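Alpha-galactosidase 1 (Saccharomyces cerevisiae, PDB 3LRM) catalyses the hydrolysis of terminal, non-reducing alpha-D-galactose residues from alpha-galactosides such as galactose oligosaccharides, galactomannans and galactolipids. Local coordinates at residues 114-119 and 146-151; 71-76 and 118-123. The protein carries 2 engineered substitutions. All coordinates share one frame; numbering follows the deposited sequence.

Interaction 1: 114-119 and 146-151. Engineered in segment 146-151: Ala-149 (natural residue Asp). With GLA (alpha-D-galactopyranose), chain K.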
ATOM      1  N   SER A 114     -10.679   0.260  28.624  1.00 40.21           N
ATOM      2  CA  SER A 114      -9.882   1.463  28.469  1.00 39.92           C
ATOM      3  C   SER A 114      -9.411   1.579  27.024  1.00 39.85           C
ATOM      4  O   SER A 114      -9.717   0.721  26.202  1.00 39.95           O
ATOM      5  CB  SER A 114      -8.689   1.450  29.410  1.00 39.95           C
ATOM      6  OG  SER A 114      -8.083   2.732  29.434  1.00 40.20           O
ATOM      7  N   SER A 115      -8.678   2.646  26.725  1.00 39.69           N
ATOM      8  CA  SER A 115      -8.151   2.884  25.386  1.00 39.55           C
ATOM      9  C   SER A 115      -6.685   3.284  25.454  1.00 39.60           C
ATOM     10  O   SER A 115      -6.284   4.076  26.304  1.00 39.73           O
ATOM     11  CB  SER A 115      -8.958   3.968  24.670  1.00 39.53           C
ATOM     12  OG  SER A 115      -8.440   4.225  23.374  1.00 39.38           O
ATOM     13  N   ALA A 116      -5.885   2.725  24.553  1.00 39.74           N
ATOM     14  CA  ALA A 116      -4.484   3.112  24.416  1.00 39.85           C
ATOM     15  C   ALA A 116      -4.397   4.468  23.706  1.00 39.93           C
ATOM     16  O   ALA A 116      -3.832   4.589  22.612  1.00 39.84           O
ATOM     17  CB  ALA A 116      -3.721   2.046  23.654  1.00 39.74           C
ATOM     18  N   GLY A 117      -4.973   5.478  24.348  1.00 40.01           N
ATOM     19  CA  GLY A 117      -5.065   6.820  23.792  1.00 40.40           C
ATOM     20  C   GLY A 117      -5.449   7.840  24.851  1.00 40.60           C
ATOM     21  O   GLY A 117      -5.637   7.496  26.014  1.00 40.57           O
ATOM     22  N   GLU A 118      -5.554   9.099  24.437  1.00 40.77           N
ATOM     23  CA  GLU A 118      -5.879  10.206  25.331  1.00 40.98           C
ATOM     24  C   GLU A 118      -7.276  10.039  25.928  1.00 40.91           C
ATOM     25  O   GLU A 118      -7.479  10.251  27.121  1.00 41.04           O
ATOM     26  CB  GLU A 118      -5.777  11.532  24.568  1.00 41.16           C
ATOM     27  CG  GLU A 118      -5.717  12.782  25.432  1.00 41.86           C
ATOM     28  CD  GLU A 118      -5.445  14.055  24.619  1.00 43.89           C
ATOM     29  OE1 GLU A 118      -5.868  15.145  25.079  1.00 44.84           O
ATOM     30  OE2 GLU A 118      -4.813  13.975  23.528  1.00 44.36           O
ATOM     31  N   TYR A 119      -8.230   9.667  25.085  1.00 40.74           N
ATOM     32  CA  TYR A 119      -9.591   9.448  25.522  1.00 40.66           C
ATOM     33  C   TYR A 119     -10.051   8.078  25.062  1.00 40.62           C
ATOM     34  O   TYR A 119      -9.404   7.452  24.226  1.00 40.92           O
ATOM     35  CB  TYR A 119     -10.518  10.534  24.965  1.00 40.71           C
ATOM     36  CG  TYR A 119     -10.055  11.951  25.232  1.00 41.06           C
ATOM     37  CD1 TYR A 119      -9.499  12.722  24.211  1.00 41.03           C
ATOM     38  CD2 TYR A 119     -10.162  12.521  26.508  1.00 41.03           C
ATOM     39  CE1 TYR A 119      -9.070  14.022  24.445  1.00 41.56           C
ATOM     40  CE2 TYR A 119      -9.729  13.819  26.755  1.00 41.05           C
ATOM     41  CZ  TYR A 119      -9.186  14.566  25.719  1.00 41.74           C
ATOM     42  OH  TYR A 119      -8.756  15.857  25.944  1.00 41.53           O
ATOM     43  N   LEU A 146      -9.057  -7.046  30.726  1.00 39.93           N
ATOM     44  CA  LEU A 146      -9.038  -5.688  30.186  1.00 39.57           C
ATOM     45  C   LEU A 146      -9.214  -5.651  28.668  1.00 39.41           C
ATOM     46  O   LEU A 146      -8.403  -6.209  27.921  1.00 39.23           O
ATOM     47  CB  LEU A 146      -7.759  -4.943  30.603  1.00 39.52           C
ATOM     48  CG  LEU A 146      -7.589  -3.511  30.074  1.00 39.32           C
ATOM     49  CD1 LEU A 146      -8.583  -2.567  30.739  1.00 39.70           C
ATOM     50  CD2 LEU A 146      -6.168  -3.008  30.258  1.00 38.86           C
ATOM     51  N   LYS A 147     -10.290  -5.000  28.227  1.00 39.14           N
ATOM     52  CA  LYS A 147     -10.478  -4.686  26.817  1.00 38.98           C
ATOM     53  C   LYS A 147      -9.828  -3.328  26.556  1.00 38.84           C
ATOM     54  O   LYS A 147     -10.239  -2.316  27.134  1.00 38.84           O
ATOM     55  CB  LYS A 147     -11.964  -4.668  26.460  1.00 38.96           C
ATOM     56  CG  LYS A 147     -12.261  -4.266  25.021  1.00 39.38           C
ATOM     57  CD  LYS A 147     -13.750  -4.207  24.783  1.00 40.51           C
ATOM     58  CE  LYS A 147     -14.069  -3.708  23.392  1.00 41.15           C
ATOM     59  NZ  LYS A 147     -15.539  -3.760  23.129  1.00 41.31           N
ATOM     60  N   TYR A 148      -8.818  -3.310  25.691  1.00 38.55           N
ATOM     61  CA  TYR A 148      -7.958  -2.134  25.539  1.00 38.25           C
ATOM     62  C   TYR A 148      -8.001  -1.562  24.110  1.00 38.14           C
ATOM     63  O   TYR A 148      -7.375  -2.106  23.193  1.00 38.10           O
ATOM     64  CB  TYR A 148      -6.532  -2.492  25.977  1.00 38.11           C
ATOM     65  CG  TYR A 148      -5.670  -1.321  26.370  1.00 38.01           C
ATOM     66  CD1 TYR A 148      -6.156  -0.310  27.194  1.00 38.04           C
ATOM     67  CD2 TYR A 148      -4.356  -1.230  25.928  1.00 38.04           C
ATOM     68  CE1 TYR A 148      -5.358   0.763  27.555  1.00 38.16           C
ATOM     69  CE2 TYR A 148      -3.553  -0.168  26.280  1.00 38.09           C
ATOM     70  CZ  TYR A 148      -4.052   0.821  27.098  1.00 38.53           C
ATOM     71  OH  TYR A 148      -3.243   1.882  27.444  1.00 39.07           O
ATOM     72  N   ALA A 149      -8.738  -0.459  23.950  1.00 37.85           N
ATOM     73  CA  ALA A 149      -9.121   0.085  22.642  1.00 37.60           C
ATOM     74  C   ALA A 149      -8.048   0.934  21.972  1.00 37.53           C
ATOM     75  O   ALA A 149      -6.939   1.045  22.482  1.00 37.46           O
ATOM     76  CB  ALA A 149     -10.420   0.856  22.756  1.00 37.58           C
ATOM     77  N   ASN A 150      -8.397   1.536  20.833  1.00 37.51           N
ATOM     78  CA  ASN A 150      -7.436   2.217  19.966  1.00 37.49           C
ATOM     79  C   ASN A 150      -7.803   3.656  19.595  1.00 37.67           C
ATOM     80  O   ASN A 150      -7.234   4.219  18.655  1.00 37.79           O
ATOM     81  CB  ASN A 150      -7.232   1.399  18.685  1.00 37.36           C
ATOM     82  CG  ASN A 150      -5.983   1.800  17.919  1.00 37.07           C
ATOM     83  OD1 ASN A 150      -4.970   2.169  18.514  1.00 36.84           O
ATOM     84  ND2 ASN A 150      -6.050   1.728  16.595  1.00 36.59           N
ATOM     85  N   CYS A 151      -8.741   4.253  20.322  1.00 37.79           N
ATOM     86  CA  CYS A 151      -9.190   5.610  20.012  1.00 37.95           C
ATOM     87  C   CYS A 151      -8.265   6.691  20.568  1.00 37.98           C
ATOM     88  O   CYS A 151      -7.728   6.559  21.677  1.00 37.94           O
ATOM     89  CB  CYS A 151     -10.601   5.832  20.534  1.00 38.05           C
ATOM     90  SG  CYS A 151     -11.855   5.021  19.545  1.00 38.84           S
TER
HETATM   91  C1  GLA K   3     -14.529   0.806  20.123  1.00 75.22           C
HETATM   92  C2  GLA K   3     -14.622  -0.718  20.157  1.00 75.38           C
HETATM   93  C3  GLA K   3     -16.064  -1.141  20.469  1.00 75.62           C
HETATM   94  C4  GLA K   3     -16.576  -0.456  21.742  1.00 75.35           C
HETATM   95  C5  GLA K   3     -16.344   1.059  21.658  1.00 75.18           C
HETATM   96  C6  GLA K   3     -16.787   1.808  22.912  1.00 74.93           C
HETATM   97  O2  GLA K   3     -14.181  -1.249  18.903  1.00 75.00           O
HETATM   98  O3  GLA K   3     -16.162  -2.565  20.593  1.00 75.82           O
HETATM   99  O4  GLA K   3     -15.903  -1.011  22.880  1.00 74.84           O
HETATM  100  O5  GLA K   3     -14.960   1.320  21.393  1.00 75.32           O
HETATM  101  O6  GLA K   3     -17.161   3.151  22.591  1.00 74.60           O
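At the C-terminal mouth of the TIM barrel, Ser-114 and Ser-115 of strand 109-115 pair in parallel with Tyr-148 and Ala-149 of strand 145-149, the two strands of a beta-alpha-beta unit whose ends line the galactose pocket. Ser-114 N donates to Lys-147 O, Ala-149 N returns a nearly straight bond (173°) to Ser-114 O at 2.7 Å, and Ala-116 N reaches Ala-149 O from above the carbonyl plane. Past the strands, Ser-115 OG meets a lone pair of Cys-151 O in the carbonyl plane at 3.0 Å. The Tyr-148 ring lies against the turning chain: Ser-114 CB sits at its edge, Ala-116 N over one face, offset toward the rim, and Ala-116 CB lies 3.4 Å from CE2. With an alanine at Tyr-148, a gap is likely to open against Ala-116, the centre of an inverse gamma turn. Ala-149 is engineered; the natural aspartate is the nucleophile, and here CB stops beside Ser-115 CB. From the same strand the extended Lys-147 carries NZ to galactose O4 at 2.8 Å and O3 at 2.9 Å, while also forming a salt bridge with Asp-72. Two sugar hydroxyls thus share one ammonium group, its charge probably balanced in part by that aspartate.

Interaction 2: 71-76 and 118-123. With GLA (alpha-D-galactopyranose), chain K; FRU (beta-D-fructofuranose), chain B; GLC (alpha-D-glucopyranose), chain C.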
ATOM      1  N   LEU A  71     -17.532  -4.899  31.327  1.00 40.40           N
ATOM      2  CA  LEU A  71     -18.041  -3.538  31.332  1.00 40.68           C
ATOM      3  C   LEU A  71     -17.269  -2.728  30.301  1.00 40.99           C
ATOM      4  O   LEU A  71     -16.038  -2.705  30.309  1.00 41.00           O
ATOM      5  CB  LEU A  71     -17.909  -2.904  32.719  1.00 40.61           C
ATOM      6  CG  LEU A  71     -18.297  -1.430  32.855  1.00 40.49           C
ATOM      7  CD1 LEU A  71     -19.794  -1.220  32.688  1.00 40.54           C
ATOM      8  CD2 LEU A  71     -17.833  -0.905  34.187  1.00 40.56           C
ATOM      9  N   ASP A  72     -18.007  -2.065  29.419  1.00 41.38           N
ATOM     10  CA  ASP A  72     -17.417  -1.345  28.307  1.00 41.71           C
ATOM     11  C   ASP A  72     -17.150   0.135  28.627  1.00 41.84           C
ATOM     12  O   ASP A  72     -16.723   0.466  29.728  1.00 41.80           O
ATOM     13  CB  ASP A  72     -18.299  -1.503  27.071  1.00 41.82           C
ATOM     14  CG  ASP A  72     -17.506  -1.462  25.794  1.00 42.23           C
ATOM     15  OD1 ASP A  72     -16.928  -2.502  25.417  1.00 42.06           O
ATOM     16  OD2 ASP A  72     -17.466  -0.382  25.174  1.00 43.00           O
ATOM     17  N   ASP A  73     -17.393   1.011  27.657  1.00 42.08           N
ATOM     18  CA  ASP A  73     -17.077   2.435  27.778  1.00 42.36           C
ATOM     19  C   ASP A  73     -18.096   3.186  28.640  1.00 42.64           C
ATOM     20  O   ASP A  73     -19.115   2.627  29.045  1.00 42.66           O
ATOM     21  CB  ASP A  73     -16.997   3.071  26.381  1.00 42.25           C
ATOM     22  CG  ASP A  73     -16.021   4.234  26.312  1.00 41.97           C
ATOM     23  OD1 ASP A  73     -15.584   4.718  27.369  1.00 41.96           O
ATOM     24  OD2 ASP A  73     -15.684   4.664  25.192  1.00 41.91           O
ATOM     25  N   CYS A  74     -17.799   4.459  28.906  1.00 43.05           N
ATOM     26  CA  CYS A  74     -18.697   5.392  29.597  1.00 43.55           C
ATOM     27  C   CYS A  74     -18.959   4.984  31.052  1.00 43.33           C
ATOM     28  O   CYS A  74     -20.103   4.991  31.513  1.00 43.62           O
ATOM     29  CB  CYS A  74     -20.017   5.592  28.816  1.00 43.72           C
ATOM     30  SG  CYS A  74     -19.940   5.167  27.033  1.00 46.10           S
ATOM     31  N   TRP A  75     -17.896   4.630  31.771  1.00 43.10           N
ATOM     32  CA  TRP A  75     -18.024   4.162  33.157  1.00 42.97           C
ATOM     33  C   TRP A  75     -17.360   5.096  34.159  1.00 43.13           C
ATOM     34  O   TRP A  75     -17.706   5.087  35.343  1.00 43.19           O
ATOM     35  CB  TRP A  75     -17.459   2.747  33.324  1.00 42.69           C
ATOM     36  CG  TRP A  75     -15.983   2.656  33.087  1.00 42.25           C
ATOM     37  CD1 TRP A  75     -15.359   2.307  31.923  1.00 41.73           C
ATOM     38  CD2 TRP A  75     -14.938   2.931  34.033  1.00 42.23           C
ATOM     39  NE1 TRP A  75     -13.998   2.336  32.085  1.00 41.29           N
ATOM     40  CE2 TRP A  75     -13.710   2.719  33.368  1.00 41.91           C
ATOM     41  CE3 TRP A  75     -14.922   3.331  35.381  1.00 42.08           C
ATOM     42  CZ2 TRP A  75     -12.472   2.897  34.001  1.00 41.95           C
ATOM     43  CZ3 TRP A  75     -13.692   3.511  36.011  1.00 41.87           C
ATOM     44  CH2 TRP A  75     -12.484   3.292  35.319  1.00 42.05           C
ATOM     45  N   SER A  76     -16.390   5.877  33.689  1.00 43.36           N
ATOM     46  CA  SER A  76     -15.658   6.803  34.552  1.00 43.62           C
ATOM     47  C   SER A  76     -16.290   8.190  34.505  1.00 43.66           C
ATOM     48  O   SER A  76     -17.088   8.485  33.609  1.00 43.71           O
ATOM     49  CB  SER A  76     -14.187   6.870  34.142  1.00 43.62           C
ATOM     50  OG  SER A  76     -14.066   7.292  32.796  1.00 44.32           O
ATOM     51  N   GLU A 118      -5.554   9.099  24.437  1.00 40.77           N
ATOM     52  CA  GLU A 118      -5.879  10.206  25.331  1.00 40.98           C
ATOM     53  C   GLU A 118      -7.276  10.039  25.928  1.00 40.91           C
ATOM     54  O   GLU A 118      -7.479  10.251  27.121  1.00 41.04           O
ATOM     55  CB  GLU A 118      -5.777  11.532  24.568  1.00 41.16           C
ATOM     56  CG  GLU A 118      -5.717  12.782  25.432  1.00 41.86           C
ATOM     57  CD  GLU A 118      -5.445  14.055  24.619  1.00 43.89           C
ATOM     58  OE1 GLU A 118      -5.868  15.145  25.079  1.00 44.84           O
ATOM     59  OE2 GLU A 118      -4.813  13.975  23.528  1.00 44.36           O
ATOM     60  N   TYR A 119      -8.230   9.667  25.085  1.00 40.74           N
ATOM     61  CA  TYR A 119      -9.591   9.448  25.522  1.00 40.66           C
ATOM     62  C   TYR A 119     -10.051   8.078  25.062  1.00 40.62           C
ATOM     63  O   TYR A 119      -9.404   7.452  24.226  1.00 40.92           O
ATOM     64  CB  TYR A 119     -10.518  10.534  24.965  1.00 40.71           C
ATOM     65  CG  TYR A 119     -10.055  11.951  25.232  1.00 41.06           C
ATOM     66  CD1 TYR A 119      -9.499  12.722  24.211  1.00 41.03           C
ATOM     67  CD2 TYR A 119     -10.162  12.521  26.508  1.00 41.03           C
ATOM     68  CE1 TYR A 119      -9.070  14.022  24.445  1.00 41.56           C
ATOM     69  CE2 TYR A 119      -9.729  13.819  26.755  1.00 41.05           C
ATOM     70  CZ  TYR A 119      -9.186  14.566  25.719  1.00 41.74           C
ATOM     71  OH  TYR A 119      -8.756  15.857  25.944  1.00 41.53           O
ATOM     72  N   THR A 120     -11.154   7.599  25.627  1.00 40.48           N
ATOM     73  CA  THR A 120     -11.826   6.416  25.104  1.00 40.35           C
ATOM     74  C   THR A 120     -12.703   6.840  23.928  1.00 40.47           C
ATOM     75  O   THR A 120     -12.918   8.030  23.698  1.00 40.70           O
ATOM     76  CB  THR A 120     -12.687   5.711  26.169  1.00 40.34           C
ATOM     77  OG1 THR A 120     -13.797   6.546  26.527  1.00 40.01           O
ATOM     78  CG2 THR A 120     -11.868   5.381  27.402  1.00 39.93           C
ATOM     79  N   CYS A 121     -13.212   5.861  23.193  1.00 40.58           N
ATOM     80  CA  CYS A 121     -13.982   6.116  21.981  1.00 40.60           C
ATOM     81  C   CYS A 121     -15.239   6.944  22.229  1.00 40.94           C
ATOM     82  O   CYS A 121     -15.778   7.553  21.299  1.00 41.17           O
ATOM     83  CB  CYS A 121     -14.311   4.793  21.284  1.00 40.48           C
ATOM     84  SG  CYS A 121     -12.822   3.834  20.880  1.00 39.96           S
ATOM     85  N   ALA A 122     -15.694   6.976  23.482  1.00 41.12           N
ATOM     86  CA  ALA A 122     -16.839   7.809  23.866  1.00 41.14           C
ATOM     87  C   ALA A 122     -16.435   9.124  24.540  1.00 41.15           C
ATOM     88  O   ALA A 122     -17.294   9.935  24.890  1.00 41.48           O
ATOM     89  CB  ALA A 122     -17.803   7.028  24.748  1.00 41.24           C
ATOM     90  N   GLY A 123     -15.137   9.336  24.728  1.00 41.08           N
ATOM     91  CA  GLY A 123     -14.636  10.629  25.193  1.00 41.14           C
ATOM     92  C   GLY A 123     -14.241  10.726  26.649  1.00 41.17           C
ATOM     93  O   GLY A 123     -14.057  11.829  27.165  1.00 41.16           O
TER
HETATM   94  C1  GLA K   3     -14.529   0.806  20.123  1.00 75.22           C
HETATM   95  C2  GLA K   3     -14.622  -0.718  20.157  1.00 75.38           C
HETATM   96  C3  GLA K   3     -16.064  -1.141  20.469  1.00 75.62           C
HETATM   97  C4  GLA K   3     -16.576  -0.456  21.742  1.00 75.35           C
HETATM   98  C5  GLA K   3     -16.344   1.059  21.658  1.00 75.18           C
HETATM   99  C6  GLA K   3     -16.787   1.808  22.912  1.00 74.93           C
HETATM  100  O2  GLA K   3     -14.181  -1.249  18.903  1.00 75.00           O
HETATM  101  O3  GLA K   3     -16.162  -2.565  20.593  1.00 75.82           O
HETATM  102  O4  GLA K   3     -15.903  -1.011  22.880  1.00 74.84           O
HETATM  103  O5  GLA K   3     -14.960   1.320  21.393  1.00 75.32           O
HETATM  104  O6  GLA K   3     -17.161   3.151  22.591  1.00 74.60           O
HETATM  105  C1  FRU B   2     -20.274   4.335  18.015  1.00 77.32           C
HETATM  106  C2  FRU B   2     -18.992   5.068  18.441  1.00 77.54           C
HETATM  107  C3  FRU B   2     -18.849   5.027  19.973  1.00 77.96           C
HETATM  108  C4  FRU B   2     -19.019   6.451  20.465  1.00 78.13           C
HETATM  109  C5  FRU B   2     -19.418   7.250  19.235  1.00 77.98           C
HETATM  110  C6  FRU B   2     -18.658   8.571  19.171  1.00 78.06           C
HETATM  111  O1  FRU B   2     -20.380   3.033  18.563  1.00 76.21           O
HETATM  112  O2  FRU B   2     -17.904   4.508  17.698  1.00 76.75           O
HETATM  113  O3  FRU B   2     -17.627   4.495  20.435  1.00 78.04           O
HETATM  114  O4  FRU B   2     -20.042   6.498  21.434  1.00 78.47           O
HETATM  115  O5  FRU B   2     -19.166   6.436  18.101  1.00 77.78           O
HETATM  116  O6  FRU B   2     -17.920   8.717  17.973  1.00 77.95           O
HETATM  117  C1  GLC C   1     -16.599   5.052  17.881  1.00 76.24           C
HETATM  118  C2  GLC C   1     -16.050   5.800  16.651  1.00 75.88           C
HETATM  119  C3  GLC C   1     -15.623   4.838  15.545  1.00 75.60           C
HETATM  120  C4  GLC C   1     -14.667   3.798  16.116  1.00 75.41           C
HETATM  121  C5  GLC C   1     -15.326   3.070  17.288  1.00 75.56           C
HETATM  122  C6  GLC C   1     -14.368   2.039  17.885  1.00 75.62           C
HETATM  123  O2  GLC C   1     -16.977   6.737  16.145  1.00 75.64           O
HETATM  124  O3  GLC C   1     -14.991   5.550  14.510  1.00 75.23           O
HETATM  125  O4  GLC C   1     -14.317   2.887  15.106  1.00 75.35           O
HETATM  126  O5  GLC C   1     -15.711   4.011  18.283  1.00 76.14           O
HETATM  127  O6  GLC C   1     -14.941   1.359  18.981  1.00 75.17           O
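Two irregular loops meet with their closest CA atoms, those of Cys-74 and Ala-122, 6.5 Å apart, and 118-123 presents a type I beta turn, Thr-120 to Gly-123, closed by Gly-123 N on Thr-120 O. Into this turn reaches the carboxylate of Asp-73, approaching Thr-120 from the opposite direction. Thr-120 OG1 donates to the syn lone pair of Asp-73 OD1 at 2.7 Å; its hydroxyl stands between the backbone N and the carbonyl carbon (chi1 67°), which turns it to the aspartate and leaves CG2 beside the backbone N. Ala-122 N takes the other oxygen, Asp-73 OD2, at 2.9 Å on its syn side, 31° out of the carboxylate plane, through a bent bond. Cys-74 N binds Asp-73 OD1 from the anti side, so that three donors hold the group and limit its rotation. The galactose O6 adds a weak bond to Asp-73 OD2, and the neighbouring Asp-72 OD2 accepts from galactose O4 at 2.8 Å. Loop 71-76 thus contacts the 4- and 6-hydroxyls of the galactose, the first firmly and the second weakly. Cys-121 meets the substrate with its own atoms: SG lies 3.3 Å from galactose O5, and CB is 3.4 Å from both the fructose O3 and the glucose O5. Beside the polar cluster, Cys-74 SG packs on Ala-122 CB. Loop 71-76 follows strand 68-70, and loop 118-123 comes after strand 109-115, whose Tyr-113 packs against Asp-73, Thr-120 and Cys-121, while Trp-37 of helix 37-40 touches Asp-72 and Cys-74.

Both contacts are buried and lie at the same end of the barrel, yet they illustrate how chemistry changes from strand to loop. Interaction 1 joins neighbouring strands 109-115 and 145-149, mostly through backbone bonds, and buries 411 Å²; interaction 2 buries 157 Å² and relies on one carboxylate to join loops following strands 68-70 and 109-115. They share Glu-118 and Tyr-119, and strand 109-115 feeds both, standing between the other two in the sheet. A disulfide, Cys-151 to Cys-121, ties them directly, along with the lysine-aspartate ion pair. The galactose is met by a lysine from interaction 1 and by Asp-72, with a weak bond to Asp-73, from interaction 2.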